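Local structure of Dye type peroxidase A (Streptomyces lividans 1326, 6GZW) at residues Asp183-Pro188 with Ala261-Glu266; Ala240-Asp243 with Arg247-Ser250. The protein is a haem-containing dye-type peroxidase, which probably uses hydrogen peroxide to oxidise dyes and other substrates. All blocks are in the same frame, centred on the assembly; numbering follows the deposited sequence.

Contact 1 (Asp183-Pro188 with Ala261-Glu266); sequences DGTRNP and ATESTE. With HEM (protoporphyrin IX containing Fe), chain C.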
# COMPACT_ATOMS: atom_id res chain seq x y z
N ASP A 183 16.19 -9.51 4.78
CA ASP A 183 16.00 -10.11 3.46
C ASP A 183 16.68 -9.22 2.40
O ASP A 183 16.27 -8.08 2.15
CB ASP A 183 14.50 -10.28 3.17
CG ASP A 183 14.20 -11.21 2.00
OD1 ASP A 183 15.07 -11.36 1.10
OD2 ASP A 183 13.11 -11.83 1.97
N GLY A 184 17.72 -9.76 1.77
CA GLY A 184 18.46 -9.07 0.73
C GLY A 184 19.96 -9.04 0.91
O GLY A 184 20.68 -8.60 0.02
N THR A 185 20.48 -9.54 2.03
CA THR A 185 21.91 -9.45 2.32
C THR A 185 22.79 -9.99 1.18
O THR A 185 23.73 -9.31 0.76
CB THR A 185 22.21 -10.25 3.60
OG1 THR A 185 21.41 -9.72 4.66
CG2 THR A 185 23.68 -10.22 3.95
N ARG A 186 22.49 -11.19 0.69
CA ARG A 186 23.32 -11.86 -0.32
C ARG A 186 22.77 -11.69 -1.74
O ARG A 186 22.75 -12.62 -2.54
CB ARG A 186 23.55 -13.32 0.07
CG ARG A 186 24.47 -13.46 1.30
CD ARG A 186 25.86 -14.02 0.97
NE ARG A 186 25.70 -15.28 0.24
CZ ARG A 186 26.68 -15.94 -0.37
NH1 ARG A 186 27.92 -15.48 -0.33
NH2 ARG A 186 26.40 -17.04 -1.05
N ASN A 187 22.32 -10.49 -2.03
CA ASN A 187 21.82 -10.18 -3.35
C ASN A 187 23.01 -9.76 -4.18
O ASN A 187 23.72 -8.83 -3.77
CB ASN A 187 20.80 -9.05 -3.26
CG ASN A 187 20.07 -8.79 -4.56
OD1 ASN A 187 19.74 -9.73 -5.30
ND2 ASN A 187 19.77 -7.52 -4.83
N PRO A 188 23.23 -10.41 -5.35
CA PRO A 188 24.30 -9.94 -6.25
C PRO A 188 24.14 -8.48 -6.67
O PRO A 188 23.02 -7.97 -6.79
CB PRO A 188 24.22 -10.90 -7.44
CG PRO A 188 23.55 -12.13 -6.90
CD PRO A 188 22.58 -11.62 -5.87
N ALA A 261 29.53 -11.25 14.89
CA ALA A 261 29.20 -11.42 13.47
C ALA A 261 28.05 -10.50 13.11
O ALA A 261 27.20 -10.21 13.95
CB ALA A 261 28.82 -12.86 13.19
N THR A 262 28.01 -10.09 11.85
CA THR A 262 26.90 -9.31 11.28
C THR A 262 26.39 -10.01 10.03
O THR A 262 26.87 -11.07 9.66
CB THR A 262 27.40 -7.89 10.94
OG1 THR A 262 28.37 -7.95 9.88
CG2 THR A 262 28.02 -7.24 12.19
N GLU A 263 25.42 -9.40 9.33
CA GLU A 263 24.85 -10.00 8.14
C GLU A 263 25.88 -10.37 7.06
O GLU A 263 25.71 -11.39 6.39
CB GLU A 263 23.75 -9.09 7.54
CG GLU A 263 24.29 -7.83 6.90
CD GLU A 263 23.22 -6.92 6.32
OE1 GLU A 263 22.27 -7.40 5.66
OE2 GLU A 263 23.39 -5.69 6.49
N SER A 264 26.97 -9.60 6.94
CA SER A 264 27.99 -9.83 5.91
C SER A 264 29.02 -10.87 6.30
O SER A 264 29.79 -11.27 5.46
CB SER A 264 28.73 -8.52 5.60
OG SER A 264 29.42 -8.02 6.75
N THR A 265 29.05 -11.28 7.56
CA THR A 265 30.01 -12.28 7.99
C THR A 265 29.80 -13.56 7.15
O THR A 265 28.67 -14.03 6.95
CB THR A 265 29.84 -12.58 9.47
OG1 THR A 265 30.17 -11.42 10.23
CG2 THR A 265 30.76 -13.75 9.93
N GLU A 266 30.90 -14.13 6.67
CA GLU A 266 30.78 -15.31 5.80
C GLU A 266 30.25 -16.50 6.61
O GLU A 266 30.68 -16.75 7.76
CB GLU A 266 32.15 -15.65 5.17
CG GLU A 266 32.61 -14.72 4.06
CD GLU A 266 31.75 -14.76 2.82
OE1 GLU A 266 31.06 -15.78 2.57
OE2 GLU A 266 31.77 -13.76 2.08
CHA HEM C . 18.14 -15.79 0.89
CHB HEM C . 13.71 -15.49 2.81
CHC HEM C . 11.89 -17.49 -1.22
CHD HEM C . 16.30 -17.78 -3.12
C1A HEM C . 17.11 -15.54 1.75
C2A HEM C . 17.27 -15.02 3.07
C3A HEM C . 16.02 -14.94 3.60
C4A HEM C . 15.09 -15.42 2.62
CMA HEM C . 15.63 -14.42 4.96
CAA HEM C . 18.57 -14.63 3.76
CBA HEM C . 19.05 -13.20 3.59
CGA HEM C . 19.48 -12.92 2.19
O1A HEM C . 20.63 -13.22 1.77
O2A HEM C . 18.67 -12.39 1.39
C1B HEM C . 12.82 -15.99 1.85
C2B HEM C . 11.40 -16.01 2.01
C3B HEM C . 10.86 -16.58 0.90
C4B HEM C . 12.02 -16.90 0.01
CMB HEM C . 10.65 -15.55 3.22
CAB HEM C . 9.44 -16.75 0.52
CBB HEM C . 8.45 -16.00 0.97
C1C HEM C . 12.93 -17.79 -2.08
C2C HEM C . 12.77 -18.41 -3.35
C3C HEM C . 14.04 -18.50 -3.89
C4C HEM C . 14.95 -17.91 -2.94
CMC HEM C . 11.50 -18.89 -3.98
CAC HEM C . 14.49 -19.12 -5.16
CBC HEM C . 13.86 -20.06 -5.88
C1D HEM C . 17.12 -17.18 -2.16
C2D HEM C . 18.56 -17.00 -2.43
C3D HEM C . 19.09 -16.45 -1.32
C4D HEM C . 17.94 -16.30 -0.38
CMD HEM C . 19.30 -17.33 -3.72
CAD HEM C . 20.55 -16.08 -1.12
CBD HEM C . 21.39 -17.28 -0.66
CGD HEM C . 22.83 -16.89 -0.54
O1D HEM C . 23.31 -16.53 0.57
O2D HEM C . 23.54 -16.90 -1.57
NA HEM C . 15.79 -15.88 1.52
NB HEM C . 13.13 -16.55 0.68
NC HEM C . 14.23 -17.56 -1.82
ND HEM C . 16.81 -16.84 -0.89
FE HEM C . 15.04 -16.73 -0.12
O HOH W 1 29.36 -13.28 0.94
O HOH W 2 14.74 -14.95 -0.96

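Contact 2 (Ala240-Asp243 with Arg247-Ser250); sequences AQED and RRKS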
# COMPACT_ATOMS: atom_id res chain seq x y z
N ALA A 240 13.48 -21.80 16.57
CA ALA A 240 12.94 -22.58 15.48
C ALA A 240 12.94 -21.77 14.18
O ALA A 240 13.28 -22.27 13.13
CB ALA A 240 11.55 -23.08 15.80
N GLN A 241 12.59 -20.50 14.30
CA GLN A 241 12.55 -19.63 13.13
C GLN A 241 13.94 -19.40 12.54
O GLN A 241 14.09 -19.34 11.31
CB GLN A 241 11.91 -18.31 13.48
CG GLN A 241 10.42 -18.37 13.71
CD GLN A 241 9.82 -16.98 13.92
OE1 GLN A 241 10.54 -16.00 14.15
NE2 GLN A 241 8.49 -16.88 13.89
N GLU A 242 14.94 -19.24 13.41
CA GLU A 242 16.29 -18.99 12.98
C GLU A 242 16.86 -20.26 12.33
O GLU A 242 17.59 -20.21 11.33
CB GLU A 242 17.15 -18.42 14.12
CG GLU A 242 16.73 -16.98 14.44
CD GLU A 242 17.55 -16.25 15.47
OE1 GLU A 242 18.22 -16.89 16.32
OE2 GLU A 242 17.50 -14.99 15.45
N ASP A 243 16.50 -21.43 12.85
CA ASP A 243 16.91 -22.69 12.17
C ASP A 243 16.30 -22.88 10.78
O ASP A 243 16.92 -23.50 9.94
CB ASP A 243 16.59 -23.93 13.03
CG ASP A 243 17.61 -24.17 14.11
OD1 ASP A 243 18.66 -23.53 14.14
OD2 ASP A 243 17.31 -24.99 15.00
N ARG A 247 20.02 -17.93 9.56
CA ARG A 247 20.50 -16.61 9.90
C ARG A 247 19.64 -16.03 11.02
O ARG A 247 18.47 -16.37 11.17
CB ARG A 247 20.42 -15.67 8.69
CG ARG A 247 21.46 -15.96 7.64
CD ARG A 247 21.29 -15.15 6.36
NE ARG A 247 22.35 -15.42 5.39
CZ ARG A 247 23.59 -14.91 5.45
NH1 ARG A 247 23.96 -14.10 6.43
NH2 ARG A 247 24.47 -15.19 4.47
N ARG A 248 20.24 -15.18 11.84
CA ARG A 248 19.58 -14.58 12.97
C ARG A 248 18.60 -13.51 12.51
O ARG A 248 18.85 -12.78 11.55
CB ARG A 248 20.60 -13.93 13.91
CG ARG A 248 21.65 -14.89 14.45
CD ARG A 248 22.34 -14.35 15.69
NE ARG A 248 23.29 -13.25 15.41
CZ ARG A 248 24.62 -13.34 15.48
NH1 ARG A 248 25.23 -14.49 15.78
NH2 ARG A 248 25.36 -12.25 15.25
N LYS A 249 17.50 -13.38 13.24
CA LYS A 249 16.50 -12.35 12.94
C LYS A 249 16.98 -10.97 13.36
O LYS A 249 16.69 -9.99 12.66
CB LYS A 249 15.15 -12.67 13.61
CG LYS A 249 14.53 -13.98 13.15
CD LYS A 249 13.06 -14.12 13.55
CE LYS A 249 12.12 -13.42 12.60
NZ LYS A 249 10.75 -13.38 13.15
N SER A 250 17.69 -10.88 14.48
CA SER A 250 18.10 -9.56 14.99
C SER A 250 18.95 -8.77 13.97
O SER A 250 18.69 -7.60 13.69
CB SER A 250 18.86 -9.70 16.31
OG SER A 250 19.93 -10.62 16.18
O HOH W 3 17.41 -12.72 16.66

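Contact 1 (Asp183-Pro188 with Ala261-Glu266)
Thr-185 and Glu-263 bring two loops together, their CA atoms 6.5 Å apart. Each loop makes a type I beta turn, Gly-184 to Asn-187 on one side and Thr-262 to Thr-265 on the other. Thr-185 OG1 donates a hydrogen bond of 2.7 Å to Glu-263 OE1, on the lone pair facing away from the other carboxylate oxygen. With chi1 at -58°, OG1 sits beside the backbone N and CG2 anti to it, and both branches face Glu-263. CG2 lies 3.4 Å from Glu-263 O. Thr-174 also bonds Glu-263 OE1.

Asp-183 and Gly-184 close the GXXDG motif of the dye-decolourising peroxidase family, beside the haem. Gly-184 N and Arg-186 N give hydrogen bonds to the two oxygens of one propionate, HEM O2A (2.8 Å) and HEM O1A (3.0 Å). The bent Arg-186 side chain meets the other propionate at its guanidinium edge. There NE bonds HEM O1D at 2.7 Å, and NH2 bonds HEM O2D at 2.9 Å. Water 1 links Arg-186 NH1 to Glu-266 OE2.

Arg-301 of strand 300-310 forms a salt bridge with Asp-183 and bonds the haem itself. Pro-188 rests on Val-300 of that strand and on helix 195-199.

Contact 2 (Ala240-Asp243 with Arg247-Ser250)
Glu-242 OE2 is gripped by the backbone N of Lys-249 and by a water. The Lys-249 N to Glu-242 OE2 bond is 2.7 Å long and nearly straight, at 166°. It meets the oxygen on the anti side, 30° out of the carboxylate plane. Water 3 donates to Glu-242 OE2 at 2.6 Å and accepts from Ser-250 N at 2.9 Å. The carboxylate thus serves two successive backbone N-H groups, one directly and one through water. Its chain is extended beyond CG, which carries the acid from the helix to the loop. Arg-248 CA lies 3.3 Å from Glu-242 OE2.

Segment 240-243 belongs to helix 238-245, in the C-terminal part of the dye-type peroxidase fold. The loop after this helix turns back alongside it, and the two meet at the subunit interface. Arg-247 of the loop belongs to the haem pocket.

Next to Glu-242, Gln-241 meets the end of Lys-249, and the two side chains cross at an angle. Lys-249 NZ donates to Gln-241 OE1 at 2.8 Å, tilted 31° from the carbonyl plane. A bend at chi3 of Lys-249 swings CE and NZ toward Gln-241, and CD also lies 3.2 Å from Gln-241 OE1. NZ also donates to Met-179 O of its own chain and to Thr-71 O of the second subunit. Gln-241 NE2 bonds Trp-233 O, which helps fix the rotation of the amide. Arg-248 touches Glu-242 with its CB, and its NH2 forms a salt bridge with Asp-251.

Contacts 1 and 2 have centres about 14 Å apart, on the same side of the chain's centre. Along the sequence, contact 2 falls between the two segments of contact 1. Arg-247 of contact 2 joins them in space. Its NH1 lies 3.2 Å from Glu-263 O, a probable but weak hydrogen bond, while Gly-252 O is its stronger partner. Its NH2 packs on Arg-186 CG at 3.6 Å. Arg-248 NH2 also lies 3.0 Å from Ala-261 O. Both contacts reach the haem pocket. Contact 1 binds the propionates directly, and the Arg-247 side chain lies about 4 Å from the haem at its nearest atoms. Contact 2 also extends to the second subunit.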